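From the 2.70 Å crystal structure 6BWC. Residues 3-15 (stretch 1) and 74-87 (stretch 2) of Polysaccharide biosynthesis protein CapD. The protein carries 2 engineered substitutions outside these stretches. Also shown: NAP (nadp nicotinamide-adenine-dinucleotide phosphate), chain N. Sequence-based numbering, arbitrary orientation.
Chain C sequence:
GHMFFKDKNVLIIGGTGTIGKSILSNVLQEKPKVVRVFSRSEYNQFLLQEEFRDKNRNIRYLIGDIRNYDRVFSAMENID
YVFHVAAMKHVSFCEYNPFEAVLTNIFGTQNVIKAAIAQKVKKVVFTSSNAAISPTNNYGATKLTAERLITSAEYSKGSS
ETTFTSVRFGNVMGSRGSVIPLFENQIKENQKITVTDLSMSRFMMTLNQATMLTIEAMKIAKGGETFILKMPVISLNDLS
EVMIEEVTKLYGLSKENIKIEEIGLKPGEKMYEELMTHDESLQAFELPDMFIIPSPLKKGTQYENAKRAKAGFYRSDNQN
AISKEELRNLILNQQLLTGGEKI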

# COMPACT_ATOMS: atom_id res chain seq x y z
N MET C 3 -25.37 -2.93 35.15
CA MET C 3 -26.15 -1.80 34.49
C MET C 3 -25.96 -1.80 32.92
O MET C 3 -26.47 -2.71 32.25
N PHE C 4 -25.19 -0.84 32.37
CA PHE C 4 -25.12 -0.54 30.92
C PHE C 4 -24.38 -1.60 30.07
O PHE C 4 -24.79 -1.91 28.94
N PHE C 5 -23.28 -2.15 30.59
CA PHE C 5 -22.43 -3.04 29.81
C PHE C 5 -22.77 -4.51 30.02
O PHE C 5 -22.15 -5.39 29.41
N LYS C 6 -23.77 -4.77 30.88
CA LYS C 6 -24.35 -6.09 31.08
C LYS C 6 -24.48 -6.80 29.75
O LYS C 6 -25.24 -6.40 28.89
N ASP C 7 -23.71 -7.87 29.60
CA ASP C 7 -23.83 -8.76 28.48
C ASP C 7 -23.54 -8.15 27.11
O ASP C 7 -24.10 -8.58 26.10
N LYS C 8 -22.65 -7.16 27.09
CA LYS C 8 -22.18 -6.54 25.85
C LYS C 8 -20.72 -6.95 25.53
O LYS C 8 -20.05 -7.64 26.32
N ASN C 9 -20.28 -6.55 24.34
CA ASN C 9 -18.92 -6.77 23.85
C ASN C 9 -18.18 -5.44 23.77
O ASN C 9 -18.70 -4.47 23.21
N VAL C 10 -16.97 -5.37 24.33
CA VAL C 10 -16.26 -4.10 24.45
C VAL C 10 -14.80 -4.22 24.01
O VAL C 10 -14.11 -5.15 24.44
N LEU C 11 -14.36 -3.28 23.17
CA LEU C 11 -12.95 -3.14 22.78
C LEU C 11 -12.36 -1.91 23.47
O LEU C 11 -12.92 -0.81 23.33
N ILE C 12 -11.28 -2.10 24.24
CA ILE C 12 -10.48 -0.99 24.76
C ILE C 12 -9.18 -0.94 24.01
O ILE C 12 -8.18 -1.55 24.44
N ILE C 13 -9.20 -0.21 22.90
CA ILE C 13 -8.01 0.07 22.07
C ILE C 13 -7.03 0.89 22.91
O ILE C 13 -7.24 2.09 23.12
N GLY C 14 -5.98 0.22 23.39
CA GLY C 14 -5.00 0.79 24.33
C GLY C 14 -5.31 0.46 25.79
O GLY C 14 -5.09 1.30 26.67
N GLY C 15 -5.78 -0.76 26.04
CA GLY C 15 -6.11 -1.22 27.39
C GLY C 15 -4.95 -1.65 28.27
O GLY C 15 -5.16 -1.98 29.43
N SER C 74 -10.76 -6.59 12.54
CA SER C 74 -11.12 -7.89 13.11
C SER C 74 -11.22 -7.88 14.62
O SER C 74 -11.88 -8.75 15.17
N ALA C 75 -10.53 -6.96 15.28
CA ALA C 75 -10.71 -6.73 16.70
C ALA C 75 -12.07 -6.18 16.99
O ALA C 75 -12.61 -6.47 18.04
N MET C 76 -12.61 -5.36 16.09
CA MET C 76 -13.98 -4.81 16.24
C MET C 76 -15.17 -5.74 15.88
O MET C 76 -16.33 -5.35 16.04
N GLU C 77 -14.88 -6.92 15.38
CA GLU C 77 -15.93 -7.80 14.89
C GLU C 77 -17.01 -8.01 15.96
O GLU C 77 -16.72 -8.37 17.11
N ASN C 78 -18.25 -7.73 15.54
CA ASN C 78 -19.45 -7.91 16.37
C ASN C 78 -19.36 -7.24 17.76
O ASN C 78 -20.05 -7.65 18.70
N ILE C 79 -18.57 -6.17 17.85
CA ILE C 79 -18.39 -5.42 19.09
C ILE C 79 -19.33 -4.23 19.17
O ILE C 79 -19.71 -3.65 18.15
N ASP C 80 -19.73 -3.91 20.39
CA ASP C 80 -20.73 -2.92 20.65
C ASP C 80 -20.14 -1.58 21.06
O ASP C 80 -20.63 -0.55 20.62
N TYR C 81 -19.08 -1.57 21.88
CA TYR C 81 -18.55 -0.31 22.44
C TYR C 81 -17.03 -0.23 22.36
O TYR C 81 -16.33 -1.04 22.97
N VAL C 82 -16.53 0.74 21.61
CA VAL C 82 -15.09 0.95 21.36
C VAL C 82 -14.55 2.14 22.21
O VAL C 82 -15.03 3.26 22.10
N PHE C 83 -13.56 1.88 23.05
CA PHE C 83 -12.80 2.95 23.69
C PHE C 83 -11.43 3.12 23.00
O PHE C 83 -10.54 2.27 23.19
N HIS C 84 -11.28 4.22 22.25
CA HIS C 84 -10.01 4.55 21.55
C HIS C 84 -9.07 5.39 22.45
O HIS C 84 -9.05 6.62 22.45
N VAL C 85 -8.25 4.66 23.21
CA VAL C 85 -7.38 5.19 24.25
C VAL C 85 -5.85 5.09 23.89
O VAL C 85 -4.99 5.70 24.57
N ALA C 86 -5.51 4.36 22.81
CA ALA C 86 -4.14 4.37 22.26
C ALA C 86 -3.74 5.70 21.57
O ALA C 86 -4.58 6.37 20.93
N ALA C 87 -2.45 6.03 21.73
CA ALA C 87 -1.80 7.26 21.22
C ALA C 87 -0.37 7.41 21.74
O ALA C 87 0.02 6.84 22.76

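The two stretches meet as neighbouring parallel β-strands, 9-13 and 81-84, whose side chains pack in two apolar layers, one on each face of the sheet, while the loops at their C-terminal ends border the bound NADP. The strand axes run 9° apart, and backbone hydrogen bonds alternate between them: L11 N to Y81 O (3.0 Å), F83 N to L11 O (2.8 Å) and a weak one from I13 N to F83 O (2.8 Å). At the start of the pairing, N9 O accepts from both D80 N (3.1 Å) and Y81 N (3.2 Å).

The face carrying V10, I12, Y81 and F83 is largely aromatic. Y81 (chi1 m) gives up more area to the other stretch than any other residue. F5, also m, directs its ring edge at the face of Y81, with CE1 3.8 Å from Y81 CD2 and the planes at 81°. F4, in the t rotamer, reaches the same ring obliquely, its CE2 3.4 Å from Y81 CZ. The aliphatic part of K8 lies at the edge of the Y81 ring, CG to CE2 3.8 Å. F83 (m) continues the layer: its CZ is 3.9 Å from F5 CZ, and its CE2 is 3.7 Å from CG1 of V10, a t rotamer. Farther along, I12 (m, t) sets CG2 4.2 Å from both F83 CB and V85 CG2.

On the opposite face, L11 (t, p) and I13 (m, t) supply most of the contact from stretch 1. L11 CD1 meets A75 CB at 3.9 Å, its CD2 meets M76 CG at 3.6 Å, and its CB lies 3.9 Å from I79 CD1. The extended M76 side chain (m, t, t) also brings CE to 3.9 Å from I13 CD1, which sits 3.8 Å from CG1 of V82 (t). I13 CG2 covers A86 CB at 4.0 Å.

Polar side-chain bonding across the contact is confined to N9. The CA-to-CB bond of N9 points toward stretch 2; the side chain, in the m rotamer, packs CB 3.6 Å from I79 CG1, and ND2 donates to N78 O at 3.1 Å.

Beyond the strands, I13 O accepts from V85 N (2.8 Å) and, weakly, from A86 N (2.9 Å). G14 fits closely here: a CB would clash with A86 N and V85 C, and its backbone angles themselves call for glycine. The cofactor lies alongside, with G14 O 3.1 Å from NAP O3B and A86 CA 3.3 Å from NAP O4B.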

# COMPACT_ATOMS: atom_id res chain seq x y z
CB MET C 3 -25.83 -0.45 35.22
CG MET C 3 -26.76 0.77 34.97
SD MET C 3 -26.05 2.19 34.07
CE MET C 3 -26.54 3.57 35.11
CB PHE C 4 -24.47 0.85 30.74
CG PHE C 4 -24.46 1.38 29.31
CD1 PHE C 4 -25.57 2.07 28.80
CD2 PHE C 4 -23.33 1.26 28.51
CE1 PHE C 4 -25.54 2.60 27.51
CE2 PHE C 4 -23.31 1.76 27.21
CZ PHE C 4 -24.42 2.44 26.71
CB PHE C 5 -20.96 -2.79 30.13
CG PHE C 5 -20.46 -1.44 29.69
CD1 PHE C 5 -20.46 -1.09 28.34
CD2 PHE C 5 -19.94 -0.52 30.61
CE1 PHE C 5 -19.97 0.15 27.92
CE2 PHE C 5 -19.46 0.71 30.20
CZ PHE C 5 -19.47 1.05 28.84
CB LYS C 6 -25.74 -5.96 31.73
CG LYS C 6 -26.47 -7.27 32.04
CD LYS C 6 -25.95 -7.91 33.33
CE LYS C 6 -26.72 -9.18 33.70
NZ LYS C 6 -28.18 -8.94 33.94
CB ASP C 7 -25.20 -9.43 28.52
CG ASP C 7 -25.08 -10.86 28.90
OD1 ASP C 7 -24.69 -11.11 30.08
OD2 ASP C 7 -25.30 -11.71 27.98
CB LYS C 8 -22.30 -5.00 25.93
CG LYS C 8 -23.70 -4.49 26.22
CD LYS C 8 -24.68 -4.77 25.09
CE LYS C 8 -25.94 -3.91 25.22
NZ LYS C 8 -27.16 -4.55 24.64
CB ASN C 9 -19.02 -7.41 22.46
CG ASN C 9 -19.74 -8.75 22.47
OD1 ASN C 9 -20.06 -9.27 23.52
ND2 ASN C 9 -19.96 -9.32 21.30
CB VAL C 10 -16.30 -3.59 25.90
CG1 VAL C 10 -15.48 -2.31 26.06
CG2 VAL C 10 -17.75 -3.40 26.33
CB LEU C 11 -12.83 -2.98 21.27
CG LEU C 11 -11.43 -2.95 20.64
CD1 LEU C 11 -10.70 -4.29 20.73
CD2 LEU C 11 -11.55 -2.56 19.18
CB ILE C 12 -10.14 -1.09 26.26
CG1 ILE C 12 -11.39 -1.39 27.09
CG2 ILE C 12 -9.54 0.22 26.73
CD1 ILE C 12 -11.07 -1.67 28.54
CB ILE C 13 -8.39 0.81 20.75
CG1 ILE C 13 -9.25 -0.10 19.84
CG2 ILE C 13 -7.16 1.31 19.98
CD1 ILE C 13 -9.81 0.59 18.62
CB SER C 74 -10.13 -8.97 12.70
OG SER C 74 -8.79 -8.56 12.97
CB ALA C 75 -9.67 -5.76 17.22
CB MET C 76 -14.13 -3.50 15.44
CG MET C 76 -13.40 -2.33 16.06
SD MET C 76 -13.86 -0.81 15.24
CE MET C 76 -12.49 0.20 15.79
CB GLU C 77 -15.34 -9.12 14.39
CG GLU C 77 -16.32 -10.28 14.26
CD GLU C 77 -16.44 -11.13 15.53
OE1 GLU C 77 -17.55 -11.65 15.76
OE2 GLU C 77 -15.44 -11.32 16.28
CB ASN C 78 -19.79 -9.42 16.40
CG ASN C 78 -20.92 -9.78 17.38
OD1 ASN C 78 -22.05 -9.34 17.23
ND2 ASN C 78 -20.59 -10.57 18.37
CB ILE C 79 -16.90 -5.06 19.34
CG1 ILE C 79 -16.41 -5.99 20.45
CG2 ILE C 79 -16.67 -3.62 19.78
CD1 ILE C 79 -14.93 -6.13 20.51
CB ASP C 80 -21.71 -3.44 21.70
CG ASP C 80 -22.55 -4.61 21.19
OD1 ASP C 80 -23.01 -4.58 20.02
OD2 ASP C 80 -22.76 -5.56 21.98
CB TYR C 81 -19.02 -0.13 23.90
CG TYR C 81 -20.53 -0.11 24.06
CD1 TYR C 81 -21.27 1.00 23.72
CD2 TYR C 81 -21.21 -1.22 24.55
CE1 TYR C 81 -22.65 1.01 23.85
CE2 TYR C 81 -22.59 -1.23 24.68
CZ TYR C 81 -23.31 -0.11 24.32
OH TYR C 81 -24.67 -0.12 24.44
CB VAL C 82 -14.83 1.21 19.84
CG1 VAL C 82 -13.36 1.45 19.54
CG2 VAL C 82 -15.30 0.04 19.00
CB PHE C 83 -12.56 2.64 25.19
CG PHE C 83 -13.79 2.57 26.03
CD1 PHE C 83 -14.29 3.71 26.65
CD2 PHE C 83 -14.43 1.34 26.28
CE1 PHE C 83 -15.41 3.64 27.48
CE2 PHE C 83 -15.55 1.27 27.10
CZ PHE C 83 -16.04 2.43 27.70
CB HIS C 84 -10.33 5.19 20.17
CG HIS C 84 -9.14 5.76 19.43
ND1 HIS C 84 -7.85 5.28 19.57
CD2 HIS C 84 -9.07 6.75 18.52
CE1 HIS C 84 -7.04 5.98 18.80
NE2 HIS C 84 -7.76 6.88 18.15
CB VAL C 85 -7.69 4.44 25.56
CG1 VAL C 85 -7.15 5.20 26.77
CG2 VAL C 85 -9.19 4.26 25.71
CB ALA C 86 -3.94 3.19 21.31
CB ALA C 87 -2.58 8.52 21.60
PA NAP N . -0.47 5.09 28.09
O1A NAP N . -0.31 4.57 29.49
O2A NAP N . 0.79 5.34 27.32
O5B NAP N . -1.43 4.13 27.25
C5B NAP N . -1.24 4.01 25.83
C4B NAP N . -1.92 2.73 25.35
O4B NAP N . -1.95 2.63 23.92
C3B NAP N . -1.14 1.53 25.80
O3B NAP N . -2.13 0.52 25.99
C2B NAP N . -0.22 1.25 24.64
O2B NAP N . 0.25 -0.07 24.74
C1B NAP N . -1.14 1.55 23.46
N9A NAP N . -0.58 1.95 22.12
C8A NAP N . 0.37 2.88 21.81
N7A NAP N . 0.59 2.96 20.45
C5A NAP N . -0.25 2.07 19.88
C6A NAP N . -0.57 1.60 18.51
N6A NAP N . 0.04 2.11 17.42
N1A NAP N . -1.51 0.66 18.36
C2A NAP N . -2.16 0.11 19.40
N3A NAP N . -1.92 0.47 20.67
C4A NAP N . -1.00 1.42 20.98
O3 NAP N . -1.37 6.43 28.03
PN NAP N . -2.54 6.89 29.06
O1N NAP N . -3.39 5.71 29.51
O2N NAP N . -1.95 7.84 30.06
O5D NAP N . -3.40 7.85 28.12
C5D NAP N . -4.42 7.30 27.33
C4D NAP N . -5.02 8.37 26.43
O4D NAP N . -5.30 9.52 27.24
C3D NAP N . -4.18 8.87 25.23
O3D NAP N . -5.01 8.89 24.07
C2D NAP N . -3.75 10.27 25.60
O2D NAP N . -3.68 11.14 24.46
C1D NAP N . -4.87 10.70 26.55
N1N NAP N . -4.48 11.72 27.54
C2N NAP N . -3.70 11.35 28.56
C3N NAP N . -3.28 12.22 29.55
C7N NAP N . -2.38 11.81 30.67
O7N NAP N . -1.92 12.70 31.39
N7N NAP N . -2.06 10.54 30.88
C4N NAP N . -3.74 13.63 29.51
C5N NAP N . -4.59 13.93 28.34
C6N NAP N . -4.94 12.97 27.42
P2B NAP N . 1.54 -0.58 23.92
O1X NAP N . 1.77 -1.90 24.62
O2X NAP N . 1.07 -0.79 22.50
O3X NAP N . 2.63 0.50 24.09